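Local coordinates for glypican-1 (Homo sapiens, PDB 4YWT), which carries heparan sulfate chains at the cell surface, binds alpha-4(V) collagen through them and takes part in Schwann cell myelination, at residues Asp286-Asn291 with Gln454-Leu459; Ala137-Asp142 with Ala163-Arg168. The protein carries 3 engineered substitutions. All blocks are in the same frame, centred on the assembly; numbering follows the deposited sequence.

Contact 1. Residues Asp286-Asn291 with Gln454-Leu459; sequences DAEWRN and QQIMQL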
# COMPACT_ATOMS: atom_id res chain seq x y z
N ASP A 286 7.77 10.26 2.51
CA ASP A 286 6.67 10.99 1.88
C ASP A 286 6.69 10.99 0.36
O ASP A 286 5.74 10.52 -0.28
CB ASP A 286 6.68 12.44 2.38
CG ASP A 286 5.48 13.23 1.90
OD1 ASP A 286 4.34 12.74 2.07
OD2 ASP A 286 5.67 14.34 1.34
N ALA A 287 7.77 11.50 -0.22
CA ALA A 287 7.87 11.68 -1.67
C ALA A 287 7.69 10.38 -2.46
O ALA A 287 6.91 10.33 -3.41
CB ALA A 287 9.20 12.33 -2.02
N GLU A 288 8.41 9.34 -2.06
CA GLU A 288 8.39 8.08 -2.79
C GLU A 288 7.11 7.30 -2.52
O GLU A 288 6.64 6.55 -3.38
CB GLU A 288 9.62 7.24 -2.44
CG GLU A 288 10.94 7.89 -2.83
CD GLU A 288 10.92 8.49 -4.23
OE1 GLU A 288 10.44 7.80 -5.17
OE2 GLU A 288 11.37 9.64 -4.40
N TRP A 289 6.55 7.47 -1.32
CA TRP A 289 5.25 6.88 -1.01
C TRP A 289 4.19 7.48 -1.93
O TRP A 289 3.40 6.75 -2.55
CB TRP A 289 4.90 7.12 0.46
CG TRP A 289 3.54 6.65 0.89
CD1 TRP A 289 2.40 7.40 0.97
CD2 TRP A 289 3.18 5.33 1.34
NE1 TRP A 289 1.36 6.63 1.42
CE2 TRP A 289 1.81 5.36 1.65
CE3 TRP A 289 3.89 4.13 1.50
CZ2 TRP A 289 1.13 4.23 2.12
CZ3 TRP A 289 3.21 3.02 1.95
CH2 TRP A 289 1.84 3.07 2.26
N ARG A 290 4.20 8.80 -2.05
CA ARG A 290 3.28 9.51 -2.93
C ARG A 290 3.48 9.12 -4.39
O ARG A 290 2.52 8.98 -5.14
CB ARG A 290 3.42 11.02 -2.77
CG ARG A 290 2.92 11.56 -1.44
CD ARG A 290 3.05 13.07 -1.38
NE ARG A 290 2.73 13.60 -0.06
CZ ARG A 290 1.50 13.94 0.33
NH1 ARG A 290 0.47 13.80 -0.49
NH2 ARG A 290 1.31 14.42 1.55
N ASN A 291 4.74 8.97 -4.80
CA ASN A 291 5.05 8.54 -6.16
C ASN A 291 4.47 7.16 -6.45
O ASN A 291 3.78 6.96 -7.47
CB ASN A 291 6.56 8.52 -6.39
CG ASN A 291 7.15 9.90 -6.56
OD1 ASN A 291 6.46 10.83 -6.98
ND2 ASN A 291 8.43 10.05 -6.23
N GLN A 454 16.26 2.00 3.01
CA GLN A 454 16.01 0.79 2.24
C GLN A 454 14.57 0.73 1.73
O GLN A 454 14.32 0.40 0.56
CB GLN A 454 16.33 -0.45 3.08
CG GLN A 454 17.82 -0.61 3.38
CD GLN A 454 18.10 -1.76 4.32
OE1 GLN A 454 17.19 -2.38 4.86
NE2 GLN A 454 19.38 -2.05 4.53
N GLN A 455 13.63 1.07 2.60
CA GLN A 455 12.22 1.10 2.22
C GLN A 455 11.97 2.11 1.10
O GLN A 455 11.20 1.85 0.17
CB GLN A 455 11.34 1.42 3.42
CG GLN A 455 11.43 0.39 4.54
CD GLN A 455 11.52 -1.02 4.01
OE1 GLN A 455 10.58 -1.54 3.41
NE2 GLN A 455 12.67 -1.65 4.22
N ILE A 456 12.63 3.26 1.19
CA ILE A 456 12.55 4.28 0.16
C ILE A 456 13.06 3.72 -1.17
O ILE A 456 12.48 3.98 -2.23
CB ILE A 456 13.34 5.55 0.55
CG1 ILE A 456 12.62 6.28 1.69
CG2 ILE A 456 13.49 6.49 -0.63
CD1 ILE A 456 13.34 7.52 2.18
N MET A 457 14.14 2.95 -1.10
CA MET A 457 14.65 2.28 -2.30
C MET A 457 13.60 1.34 -2.89
O MET A 457 13.37 1.34 -4.11
CB MET A 457 15.93 1.51 -2.01
CG MET A 457 17.16 2.37 -1.74
SD MET A 457 17.28 3.85 -2.77
CE MET A 457 17.17 3.17 -4.43
N GLN A 458 12.96 0.55 -2.03
CA GLN A 458 11.89 -0.34 -2.48
C GLN A 458 10.78 0.42 -3.20
O GLN A 458 10.33 0.02 -4.29
CB GLN A 458 11.31 -1.11 -1.29
CG GLN A 458 12.29 -2.08 -0.64
CD GLN A 458 12.77 -3.15 -1.60
OE1 GLN A 458 12.01 -4.04 -2.00
NE2 GLN A 458 14.04 -3.07 -1.99
N LEU A 459 10.34 1.53 -2.60
CA LEU A 459 9.33 2.38 -3.20
C LEU A 459 9.78 2.87 -4.58
O LEU A 459 9.00 2.83 -5.54
CB LEU A 459 9.01 3.58 -2.30
CG LEU A 459 8.40 3.29 -0.93
CD1 LEU A 459 8.20 4.58 -0.15
CD2 LEU A 459 7.08 2.55 -1.07
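Leu459 lies against the root of Glu288: Leu459 CB is 3.7 Å from Glu288 CB. This is side-by-side packing of two near-parallel helices in the elongated, all-alpha core protein of the glypican family. Helices 286-299 and 450-471 are far apart in the chain, yet the axes of their short segments approach to 9.1 Å and cross at 26°.

The contact is apolar, although one of its main residues is a glutamate. Glu288 meets residues 454-459 with its methylenes and backbone, not through its carboxylate. Its CG meets the gamma branch methyl of Ile456, with Glu288 CG and Ile456 CG2 3.6 Å apart. The two side chains cross at about a right angle. Ile456 CG2 stands anti to its own backbone N, on the branch turned to the glutamate.

Leu459 also reaches past Glu288 to the start of Trp289. Leu459 CD1 is 3.5 Å from Trp289 N and 4.2 Å from Trp289 CB. The other methyl, Leu459 CD2, approaches the indole obliquely. The tryptophan is buried, and its polar atom is satisfied away from this interface: Trp289 NE1 donates to the carbonyl of Val388. Trp392 meets the same indole edge to face, and Val233 of helix 204-236 also touches it. A bound calcium ion lies about 9 Å from the Trp289 side chain.

Glu288 bends at its second torsion (chi2 -45°), and Lys460 of helix 450-471 touches its side chain. The carboxylate accepts one bond from its own helix. Asn291 ND2 donates to Glu288 OE1 at 3.2 Å, nearly straight at 169°, and reaches that oxygen from above the carboxylate plane.

Contact 2. Residues Ala137-Asp142 with Ala163-Arg168; sequences ARAFRD and AEFWAR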
# COMPACT_ATOMS: atom_id res chain seq x y z
N ALA A 137 -8.34 -29.31 -26.23
CA ALA A 137 -8.59 -28.77 -24.90
C ALA A 137 -7.29 -28.50 -24.14
O ALA A 137 -7.18 -27.51 -23.41
CB ALA A 137 -9.48 -29.71 -24.10
N ARG A 138 -6.31 -29.38 -24.31
CA ARG A 138 -5.04 -29.23 -23.61
C ARG A 138 -4.31 -27.98 -24.07
O ARG A 138 -3.55 -27.39 -23.31
CB ARG A 138 -4.14 -30.45 -23.81
CG ARG A 138 -2.92 -30.42 -22.91
CD ARG A 138 -1.84 -31.40 -23.33
NE ARG A 138 -0.57 -31.06 -22.69
CZ ARG A 138 0.54 -31.79 -22.79
NH1 ARG A 138 0.54 -32.91 -23.51
NH2 ARG A 138 1.64 -31.40 -22.17
N ALA A 139 -4.53 -27.57 -25.32
CA ALA A 139 -3.93 -26.35 -25.83
C ALA A 139 -4.44 -25.14 -25.06
O ALA A 139 -3.67 -24.29 -24.62
CB ALA A 139 -4.20 -26.20 -27.32
N PHE A 140 -5.76 -25.07 -24.89
CA PHE A 140 -6.39 -23.97 -24.18
C PHE A 140 -6.03 -23.98 -22.70
O PHE A 140 -5.72 -22.94 -22.11
CB PHE A 140 -7.91 -24.03 -24.35
CG PHE A 140 -8.37 -23.91 -25.78
CD1 PHE A 140 -8.33 -22.69 -26.43
CD2 PHE A 140 -8.83 -25.02 -26.47
CE1 PHE A 140 -8.74 -22.57 -27.74
CE2 PHE A 140 -9.24 -24.90 -27.79
CZ PHE A 140 -9.20 -23.68 -28.42
N ARG A 141 -6.06 -25.17 -22.10
CA ARG A 141 -5.67 -25.34 -20.70
C ARG A 141 -4.24 -24.86 -20.48
O ARG A 141 -3.94 -24.16 -19.50
CB ARG A 141 -5.83 -26.80 -20.28
CG ARG A 141 -5.35 -27.12 -18.87
CD ARG A 141 -5.89 -28.47 -18.41
NE ARG A 141 -7.33 -28.43 -18.18
CZ ARG A 141 -8.09 -29.50 -17.98
NH1 ARG A 141 -7.55 -30.71 -17.99
NH2 ARG A 141 -9.39 -29.37 -17.78
N ASP A 142 -3.36 -25.23 -21.40
CA ASP A 142 -1.97 -24.80 -21.37
C ASP A 142 -1.87 -23.29 -21.50
O ASP A 142 -1.08 -22.66 -20.80
CB ASP A 142 -1.17 -25.47 -22.50
CG ASP A 142 -0.78 -26.90 -22.17
OD1 ASP A 142 -0.60 -27.21 -20.97
OD2 ASP A 142 -0.66 -27.72 -23.11
N ALA A 163 1.87 -16.33 -29.90
CA ALA A 163 2.27 -16.60 -31.28
C ALA A 163 2.42 -18.10 -31.49
O ALA A 163 1.86 -18.68 -32.43
CB ALA A 163 3.56 -15.87 -31.61
N GLU A 164 3.17 -18.73 -30.60
CA GLU A 164 3.36 -20.18 -30.61
C GLU A 164 2.02 -20.90 -30.52
O GLU A 164 1.73 -21.80 -31.31
CB GLU A 164 4.27 -20.60 -29.44
CG GLU A 164 4.43 -22.10 -29.28
CD GLU A 164 5.34 -22.71 -30.33
OE1 GLU A 164 6.06 -21.95 -31.02
OE2 GLU A 164 5.34 -23.95 -30.46
N PHE A 165 1.21 -20.48 -29.55
CA PHE A 165 -0.12 -21.02 -29.32
C PHE A 165 -0.97 -21.04 -30.59
O PHE A 165 -1.57 -22.06 -30.93
CB PHE A 165 -0.84 -20.21 -28.23
CG PHE A 165 -2.33 -20.41 -28.22
CD1 PHE A 165 -2.89 -21.55 -27.67
CD2 PHE A 165 -3.17 -19.44 -28.75
CE1 PHE A 165 -4.26 -21.73 -27.66
CE2 PHE A 165 -4.54 -19.62 -28.74
CZ PHE A 165 -5.09 -20.76 -28.20
N TRP A 166 -1.00 -19.91 -31.29
CA TRP A 166 -1.80 -19.76 -32.50
C TRP A 166 -1.22 -20.57 -33.65
O TRP A 166 -1.97 -21.12 -34.45
CB TRP A 166 -1.90 -18.28 -32.90
CG TRP A 166 -2.76 -17.48 -31.98
CD1 TRP A 166 -2.38 -16.42 -31.21
CD2 TRP A 166 -4.16 -17.67 -31.74
NE1 TRP A 166 -3.46 -15.94 -30.50
CE2 TRP A 166 -4.56 -16.69 -30.81
CE3 TRP A 166 -5.11 -18.57 -32.23
CZ2 TRP A 166 -5.87 -16.59 -30.35
CZ3 TRP A 166 -6.41 -18.47 -31.77
CH2 TRP A 166 -6.78 -17.48 -30.84
N ALA A 167 0.10 -20.63 -33.73
CA ALA A 167 0.75 -21.46 -34.74
C ALA A 167 0.32 -22.92 -34.59
O ALA A 167 -0.28 -23.51 -35.51
CB ALA A 167 2.26 -21.34 -34.64
N ARG A 168 0.60 -23.48 -33.42
CA ARG A 168 0.29 -24.89 -33.16
C ARG A 168 -1.21 -25.17 -33.27
O ARG A 168 -1.61 -26.21 -33.81
CB ARG A 168 0.80 -25.29 -31.78
CG ARG A 168 2.28 -24.98 -31.53
CD ARG A 168 3.21 -25.85 -32.37
NE ARG A 168 3.38 -25.34 -33.73
CZ ARG A 168 4.24 -24.37 -34.07
NH1 ARG A 168 5.01 -23.81 -33.14
NH2 ARG A 168 4.33 -23.97 -35.33
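The Phe165 ring is met at its edge, near its plane, by Phe140 CE1, which is 4.1 Å from Phe165 CZ. Trp166 NE1 also lies at the edge of this phenyl ring and in its plane. The phenyl in turn points its rim at one face of the indole, Phe165 CE2 lying 3.4 Å above the Trp166 plane and over its centre.

These rings pack a helical hairpin of the all-alpha glypican fold. Helices 137-152 and 158-177 follow each other in the chain and run in broadly opposite directions. Phe140 starts out away from helix 158-177, but its ring swings back to reach Phe165.

Helix 316-328 shares this interior: Leu320 touches both Phe140 and Trp166. Phe201 meets the indole of Trp166 as well. Outside the aromatic cluster, Arg168 sets out toward helix 137-152, but its guanidinium leads away to Glu164 and Glu171 of its own helix.

Phe165 carries most of the contact. Its CG is anti to the backbone N (chi1 162°), which extends the ring toward the other helix. There the phenyl rim reaches the backbone and the methyl of Ala139. Phe165 CE1 is 4.5 Å from Ala139 CB and comes within 4.0 Å of Ala139 O.

Contacts 1 and 2 are two separate places along one elongated helical protein. Their centres are about 41 Å apart, and their nearest atoms about 30 Å. Both are buried and apolar, but the centre of contact 1 is about 11 Å, and that of contact 2 about 36 Å, from the centre of the chain. Contact 1 joins helices distant in sequence; contact 2 joins neighbours. The first relies on aliphatic branches and glutamate methylenes, the second on phenyl rings. They share no helix of their own, yet helix 204-236 touches a tryptophan beside each. Asp286 with Arg290, and Glu164 with Arg168, pair within their own helices.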